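Local coordinates for SMC protein (Pyrococcus furiosus, PDB 3NWC), which is probably required for chromosome condensation and partitioning, and through its hinge domain pairs into a homodimer and binds DNA, at residues L108-V113 / F126-T131; V132-M137 / M149-G154. All coordinates share one frame; numbering follows the deposited sequence.

Both contacts reach one mixed sheet of the SMC hinge domain, and their centres lie about 12 Å apart. Along the chain they come in series: interaction 1 closes with helix 121-128 and the turn after it, and strand 131-134 then runs on into interaction 2. That strand is the shared element, flanked by 108-109 antiparallel on one edge and by 148-151 parallel on the other. They touch directly, with Leu-108 O 2.8 Å from Ile-133 N, a probable hydrogen bond, and Thr-131 packing on Val-150. Together they join the outer strand 108-109, through 131-134, to 148-151. Beside interaction 2, Gly-154 O bonds Arg-88 of the second subunit, in keeping with dimerization by the hinge.

Interaction 1 of 2, residues L108-V113 / F126-T131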
ATOM      1  N   LEU A 108      16.267   3.413 -16.341  1.00 22.65           N
ATOM      2  CA  LEU A 108      15.752   4.762 -16.501  1.00 19.26           C
ATOM      3  C   LEU A 108      14.965   5.210 -15.279  1.00 23.76           C
ATOM      4  O   LEU A 108      13.930   4.615 -14.959  1.00 21.26           O
ATOM      5  CB  LEU A 108      14.845   4.796 -17.735  1.00 22.99           C
ATOM      6  CG  LEU A 108      14.040   6.054 -18.072  1.00 23.31           C
ATOM      7  CD1 LEU A 108      14.971   7.222 -18.441  1.00 25.00           C
ATOM      8  CD2 LEU A 108      13.092   5.753 -19.224  1.00 25.05           C
ATOM      9  N   PRO A 109      15.434   6.270 -14.596  1.00 20.78           N
ATOM     10  CA  PRO A 109      14.680   6.780 -13.448  1.00 22.47           C
ATOM     11  C   PRO A 109      13.249   7.148 -13.817  1.00 18.07           C
ATOM     12  O   PRO A 109      13.001   7.860 -14.792  1.00 20.34           O
ATOM     13  CB  PRO A 109      15.442   8.041 -13.058  1.00 18.20           C
ATOM     14  CG  PRO A 109      16.863   7.722 -13.437  1.00 22.10           C
ATOM     15  CD  PRO A 109      16.745   6.937 -14.732  1.00 19.88           C
ATOM     16  N   ALA A 110      12.300   6.675 -13.017  1.00 17.28           N
ATOM     17  CA  ALA A 110      10.904   6.931 -13.330  1.00 16.00           C
ATOM     18  C   ALA A 110      10.573   8.416 -13.370  1.00 17.81           C
ATOM     19  O   ALA A 110       9.733   8.850 -14.153  1.00 17.78           O
ATOM     20  CB  ALA A 110       9.984   6.189 -12.326  1.00 15.16           C
ATOM     21  N   VAL A 111      11.230   9.209 -12.532  1.00 15.81           N
ATOM     22  CA  VAL A 111      10.973  10.639 -12.517  1.00 17.13           C
ATOM     23  C   VAL A 111      11.309  11.285 -13.860  1.00 18.68           C
ATOM     24  O   VAL A 111      10.784  12.341 -14.178  1.00 20.85           O
ATOM     25  CB  VAL A 111      11.737  11.379 -11.396  1.00 26.41           C
ATOM     26  CG1 VAL A 111      11.330  10.851 -10.029  1.00 22.16           C
ATOM     27  CG2 VAL A 111      13.246  11.266 -11.603  1.00 22.93           C
ATOM     28  N   ASP A 112      12.170  10.647 -14.647  1.00 19.04           N
ATOM     29  CA  ASP A 112      12.549  11.209 -15.945  1.00 22.49           C
ATOM     30  C   ASP A 112      11.405  11.182 -16.951  1.00 25.65           C
ATOM     31  O   ASP A 112      11.434  11.903 -17.946  1.00 28.55           O
ATOM     32  CB  ASP A 112      13.729  10.461 -16.534  1.00 18.00           C
ATOM     33  CG  ASP A 112      15.022  10.778 -15.820  0.97 20.47           C
ATOM     34  OD1 ASP A 112      14.988  11.570 -14.858  0.85 22.80           O
ATOM     35  OD2 ASP A 112      16.051  10.221 -16.228  0.54 16.00           O
ATOM     36  N   VAL A 113      10.405  10.341 -16.705  1.00 19.04           N
ATOM     37  CA  VAL A 113       9.338  10.187 -17.691  1.00 17.29           C
ATOM     38  C   VAL A 113       8.009  10.798 -17.248  1.00 19.75           C
ATOM     39  O   VAL A 113       6.966  10.524 -17.842  1.00 20.37           O
ATOM     40  CB  VAL A 113       9.162   8.719 -18.142  1.00 19.85           C
ATOM     41  CG1 VAL A 113      10.466   8.174 -18.721  1.00 22.59           C
ATOM     42  CG2 VAL A 113       8.655   7.838 -16.991  1.00 16.99           C
ATOM     43  N   PHE A 126       9.432  11.429  -3.172  1.00 16.20           N
ATOM     44  CA  PHE A 126       9.116  10.438  -2.147  1.00 15.66           C
ATOM     45  C   PHE A 126       8.466   9.204  -2.793  1.00 17.11           C
ATOM     46  O   PHE A 126       8.806   8.071  -2.468  1.00 17.15           O
ATOM     47  CB  PHE A 126       8.191  11.015  -1.074  1.00 17.86           C
ATOM     48  CG  PHE A 126       7.307   9.978  -0.441  1.00 16.67           C
ATOM     49  CD1 PHE A 126       7.815   9.103   0.509  1.00 22.82           C
ATOM     50  CD2 PHE A 126       5.992   9.856  -0.827  1.00 19.72           C
ATOM     51  CE1 PHE A 126       7.008   8.136   1.067  1.00 25.60           C
ATOM     52  CE2 PHE A 126       5.186   8.897  -0.272  1.00 24.38           C
ATOM     53  CZ  PHE A 126       5.696   8.042   0.679  1.00 21.67           C
ATOM     54  N   ALA A 127       7.541   9.418  -3.725  1.00 16.05           N
ATOM     55  CA  ALA A 127       6.825   8.284  -4.321  1.00 13.59           C
ATOM     56  C   ALA A 127       7.633   7.535  -5.384  1.00 18.84           C
ATOM     57  O   ALA A 127       7.565   6.308  -5.489  1.00 17.03           O
ATOM     58  CB  ALA A 127       5.493   8.755  -4.919  1.00 16.45           C
ATOM     59  N   LEU A 128       8.377   8.281  -6.197  1.00 15.19           N
ATOM     60  CA  LEU A 128       8.981   7.713  -7.395  1.00 13.54           C
ATOM     61  C   LEU A 128      10.481   7.942  -7.503  1.00 15.44           C
ATOM     62  O   LEU A 128      11.098   7.485  -8.454  1.00 17.37           O
ATOM     63  CB  LEU A 128       8.305   8.301  -8.635  1.00 15.96           C
ATOM     64  CG  LEU A 128       6.845   7.844  -8.814  1.00 15.69           C
ATOM     65  CD1 LEU A 128       6.178   8.667  -9.907  1.00 16.54           C
ATOM     66  CD2 LEU A 128       6.831   6.365  -9.175  1.00 18.60           C
ATOM     67  N   GLY A 129      11.047   8.634  -6.521  1.00 17.32           N
ATOM     68  CA  GLY A 129      12.435   9.096  -6.590  1.00 16.59           C
ATOM     69  C   GLY A 129      13.532   8.052  -6.644  1.00 21.40           C
ATOM     70  O   GLY A 129      14.627   8.331  -7.131  1.00 25.00           O
ATOM     71  N   ASP A 130      13.272   6.852  -6.139  1.00 17.52           N
ATOM     72  CA  ASP A 130      14.264   5.801  -6.282  1.00 19.87           C
ATOM     73  C   ASP A 130      13.784   4.658  -7.160  1.00 20.63           C
ATOM     74  O   ASP A 130      14.388   3.595  -7.176  1.00 18.73           O
ATOM     75  CB  ASP A 130      14.790   5.319  -4.916  1.00 26.62           C
ATOM     76  CG  ASP A 130      13.760   4.528  -4.112  0.58 23.72           C
ATOM     77  OD1 ASP A 130      12.559   4.523  -4.450  0.83 22.95           O
ATOM     78  OD2 ASP A 130      14.167   3.907  -3.109  0.58 23.12           O
ATOM     79  N   THR A 131      12.715   4.899  -7.923  1.00 16.06           N
ATOM     80  CA  THR A 131      12.239   3.890  -8.862  1.00 15.97           C
ATOM     81  C   THR A 131      12.953   3.957 -10.207  1.00 14.86           C
ATOM     82  O   THR A 131      13.052   5.009 -10.820  1.00 16.73           O
ATOM     83  CB  THR A 131      10.709   3.982  -9.103  1.00 16.81           C
ATOM     84  OG1 THR A 131      10.041   3.889  -7.847  1.00 17.32           O
ATOM     85  CG2 THR A 131      10.237   2.843  -9.992  1.00 16.97           C
TER
HETATM   86  O   HOH W   1      13.093   7.946 -10.263  1.00 18.85           O
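Ala-110 N gives its hydrogen to Thr-131 O over 2.9 Å in an almost straight bond, 174° at the hydrogen, with the donor tilted 28° from the carbonyl plane. This is the one direct hydrogen bond between 108-113 and 126-131. The same oxygen also receives the CA-H of Pro-109, at 3.6 Å from CA.

Water 1 adds a bridge between the two backbones. It donates to Leu-128 O (2.7 Å) and to Thr-131 O, and accepts from Val-111 N, so it links the 3-10 segment 110-112 to both ends of the type I turn 128-131.

The rest is van der Waals packing. Val-111 CG1, anti to its own carbonyl carbon (chi1 -61°), rests on the backbone of the turn, 3.7 Å from Leu-128 O and 4.0 Å from Gly-129 CA, and pairs with Leu-128 CB at 4.2 Å. Ala-110 CB lies 3.6 Å from Thr-131 O and beside Thr-131 CB, with Leu-128 CD2 farther off. Thr-131 OG1 has its hydrogen bond elsewhere, with Arg-148.

The contact thus joins the end of edge strand 108-109 to the link between helix 121-128 and strand 131-134, while helix 52-59 packs against Ala-110, Leu-128 and Thr-131.

Interaction 2 of 2, residues V132-M137 / M149-G154; sequences VIVNSM and MVTIEG
Val-134 and Thr-151 are partners in a parallel bridge, and each has more surface buried here than any other residue of the contact. Their side chains lie on the same face of the sheet and meet at CG2, 3.9 Å apart. The other branch of Val-134, CG1, is anti to its carbonyl carbon (chi1 -52°) and packs on CG of selenomethionine Met-149 at 4.0 Å, with SE slightly farther. An alanine in place of Val-134 would probably open a gap between Met-149 and Thr-151, leaving the bent selenomethionine chain freer to shift.

Thr-151 turns its methyl to the opposing segment: CG2 also touches Ser-136 C at 3.7 Å, where 132-137 has already left the strand. Its hydroxyl serves its own side of the contact, hydrogen-bonding Glu-155. Gly-154 N closes the type I turn 151-154 on Thr-151 O, and the hydroxyl receives the same N-H weakly.

Met-149, bridged to Val-132, sets its CB 3.7 Å from Val-132 O, and its side chain also touches Tyr-157.

On the opposite face, Ile-133 and Val-150 lie side by side, CG1 to CG1, and Ile-133 CG2 meets Ile-152 CD1 at 3.8 Å. Helix 52-59 covers Val-150 on this face.

Val-150 sits at the centre of the backbone ladder. Its N donates to Val-132 O (2.9 Å) and its O accepts from Val-134 N (3.0 Å), while the third bond, Ile-152 N to Val-134 O, is weak. Past the strands, water 2 links the segments, donating to Asn-135 O and weakly accepting from Glu-153 N.

The chemistry of these neighbouring parallel strands of the hinge-domain sheet is therefore divided: main-chain hydrogen bonds, backed by CA-H···O contacts, set the register, while the side chains that meet across it do so through carbon and selenium.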
ATOM      1  N   VAL A 132      13.400   2.797 -10.663  1.00 17.66           N
ATOM      2  CA  VAL A 132      13.980   2.651 -11.977  1.00 16.18           C
ATOM      3  C   VAL A 132      13.130   1.748 -12.848  1.00 20.19           C
ATOM      4  O   VAL A 132      12.586   0.736 -12.390  1.00 17.79           O
ATOM      5  CB  VAL A 132      15.423   2.089 -11.848  1.00 24.30           C
ATOM      6  CG1 VAL A 132      16.051   1.899 -13.206  1.00 28.37           C
ATOM      7  CG2 VAL A 132      16.258   3.014 -10.978  1.00 22.47           C
ATOM      8  N   ILE A 133      12.997   2.138 -14.114  1.00 22.88           N
ATOM      9  CA  ILE A 133      12.254   1.354 -15.087  1.00 19.59           C
ATOM     10  C   ILE A 133      13.237   0.473 -15.842  1.00 26.00           C
ATOM     11  O   ILE A 133      14.252   0.955 -16.361  1.00 24.03           O
ATOM     12  CB  ILE A 133      11.517   2.265 -16.077  1.00 17.18           C
ATOM     13  CG1 ILE A 133      10.624   3.256 -15.319  1.00 19.73           C
ATOM     14  CG2 ILE A 133      10.712   1.440 -17.071  1.00 19.76           C
ATOM     15  CD1 ILE A 133       9.996   4.327 -16.201  1.00 18.09           C
ATOM     16  N   VAL A 134      12.941  -0.821 -15.866  1.00 22.75           N
ATOM     17  CA  VAL A 134      13.738  -1.804 -16.580  1.00 33.14           C
ATOM     18  C   VAL A 134      12.833  -2.556 -17.561  1.00 32.95           C
ATOM     19  O   VAL A 134      11.606  -2.546 -17.423  1.00 28.09           O
ATOM     20  CB  VAL A 134      14.408  -2.791 -15.610  1.00 27.60           C
ATOM     21  CG1 VAL A 134      15.162  -2.027 -14.519  1.00 31.00           C
ATOM     22  CG2 VAL A 134      13.375  -3.705 -14.983  1.00 30.36           C
ATOM     23  N   ASN A 135      13.436  -3.203 -18.551  1.00 35.86           N
ATOM     24  CA  ASN A 135      12.667  -3.785 -19.650  1.00 40.63           C
ATOM     25  C   ASN A 135      11.941  -5.098 -19.348  1.00 35.56           C
ATOM     26  O   ASN A 135      10.892  -5.369 -19.934  1.00 43.38           O
ATOM     27  CB  ASN A 135      13.551  -3.948 -20.888  1.00 38.55           C
ATOM     28  CG  ASN A 135      14.144  -2.638 -21.349  1.00 51.76           C
ATOM     29  OD1 ASN A 135      15.139  -2.164 -20.795  1.00 51.38           O
ATOM     30  ND2 ASN A 135      13.540  -2.042 -22.370  1.00 63.27           N
ATOM     31  N   SER A 136      12.495  -5.920 -18.462  1.00 37.29           N
ATOM     32  CA  SER A 136      11.866  -7.204 -18.142  1.00 42.88           C
ATOM     33  C   SER A 136      12.288  -7.786 -16.793  1.00 39.89           C
ATOM     34  O   SER A 136      13.137  -7.226 -16.105  1.00 34.70           O
ATOM     35  CB  SER A 136      12.102  -8.220 -19.266  1.00 45.61           C
ATOM     36  OG  SER A 136      13.350  -8.010 -19.899  1.00 41.45           O
HETATM   37  N   MSE A 137      11.686  -8.913 -16.421  1.00 36.93           N
HETATM   38  CA  MSE A 137      11.983  -9.545 -15.138  1.00 34.83           C
HETATM   39  C   MSE A 137      13.414 -10.087 -15.112  1.00 45.92           C
HETATM   40  O   MSE A 137      14.050 -10.143 -14.060  1.00 39.98           O
HETATM   41  CB  MSE A 137      10.988 -10.666 -14.827  1.00 33.50           C
HETATM   42  CG  MSE A 137       9.518 -10.263 -14.923  1.00 37.64           C
HETATM   43 SE   MSE A 137       8.351 -11.669 -14.225  0.58 29.19          SE
HETATM   44  CE  MSE A 137       8.776 -11.434 -12.342  1.00 35.96           C
HETATM   45  N   MSE A 149      12.581  -1.230  -8.665  1.00 17.76           N
HETATM   46  CA  MSE A 149      12.407  -1.348 -10.107  1.00 16.85           C
HETATM   47  C   MSE A 149      10.958  -1.650 -10.478  1.00 20.10           C
HETATM   48  O   MSE A 149      10.227  -2.303  -9.736  1.00 21.20           O
HETATM   49  CB  MSE A 149      13.303  -2.450 -10.671  1.00 19.09           C
HETATM   50  CG  MSE A 149      14.794  -2.188 -10.489  1.00 28.05           C
HETATM   51 SE   MSE A 149      15.791  -3.832 -10.790  0.86 30.21          SE
HETATM   52  CE  MSE A 149      15.139  -4.852  -9.260  0.84 27.95           C
ATOM     53  N   VAL A 150      10.559  -1.176 -11.645  1.00 16.96           N
ATOM     54  CA  VAL A 150       9.273  -1.573 -12.201  1.00 15.88           C
ATOM     55  C   VAL A 150       9.581  -1.998 -13.629  1.00 17.32           C
ATOM     56  O   VAL A 150      10.382  -1.355 -14.295  1.00 18.45           O
ATOM     57  CB  VAL A 150       8.242  -0.424 -12.135  1.00 17.55           C
ATOM     58  CG1 VAL A 150       8.758   0.846 -12.866  1.00 18.58           C
ATOM     59  CG2 VAL A 150       6.909  -0.871 -12.685  1.00 17.46           C
ATOM     60  N   THR A 151       9.003  -3.101 -14.084  1.00 20.43           N
ATOM     61  CA  THR A 151       9.225  -3.506 -15.474  1.00 23.81           C
ATOM     62  C   THR A 151       8.221  -2.801 -16.358  1.00 21.43           C
ATOM     63  O   THR A 151       7.195  -2.332 -15.888  1.00 22.54           O
ATOM     64  CB  THR A 151       9.119  -5.025 -15.692  1.00 20.83           C
ATOM     65  OG1 THR A 151       7.759  -5.453 -15.531  1.00 22.06           O
ATOM     66  CG2 THR A 151      10.020  -5.769 -14.722  1.00 21.30           C
ATOM     67  N   ILE A 152       8.521  -2.723 -17.649  1.00 21.49           N
ATOM     68  CA  ILE A 152       7.641  -2.050 -18.576  1.00 20.50           C
ATOM     69  C   ILE A 152       6.268  -2.721 -18.598  1.00 18.56           C
ATOM     70  O   ILE A 152       5.269  -2.078 -18.866  1.00 20.15           O
ATOM     71  CB  ILE A 152       8.233  -2.035 -20.001  1.00 21.69           C
ATOM     72  CG1 ILE A 152       9.326  -0.976 -20.091  1.00 33.64           C
ATOM     73  CG2 ILE A 152       7.159  -1.712 -21.020  1.00 34.34           C
ATOM     74  CD1 ILE A 152       8.775   0.432 -20.191  1.00 37.21           C
ATOM     75  N   GLU A 153       6.236  -4.013 -18.290  1.00 21.39           N
ATOM     76  CA  GLU A 153       4.991  -4.773 -18.345  1.00 19.84           C
ATOM     77  C   GLU A 153       4.276  -4.851 -17.004  1.00 20.78           C
ATOM     78  O   GLU A 153       3.185  -5.425 -16.905  1.00 23.98           O
ATOM     79  CB  GLU A 153       5.239  -6.162 -18.925  1.00 25.69           C
ATOM     80  CG  GLU A 153       5.582  -6.118 -20.412  1.00 29.45           C
ATOM     81  CD  GLU A 153       4.551  -5.344 -21.217  0.58 31.45           C
ATOM     82  OE1 GLU A 153       3.408  -5.197 -20.738  0.28 30.17           O
ATOM     83  OE2 GLU A 153       4.881  -4.880 -22.328  0.28 31.90           O
ATOM     84  N   GLY A 154       4.902  -4.285 -15.973  1.00 19.59           N
ATOM     85  CA  GLY A 154       4.202  -4.032 -14.730  1.00 21.53           C
ATOM     86  C   GLY A 154       4.515  -4.885 -13.519  1.00 15.92           C
ATOM     87  O   GLY A 154       3.714  -4.938 -12.583  1.00 18.44           O
TER
HETATM   88  O   HOH W   2       8.504  -6.173 -19.035  1.00 31.78           O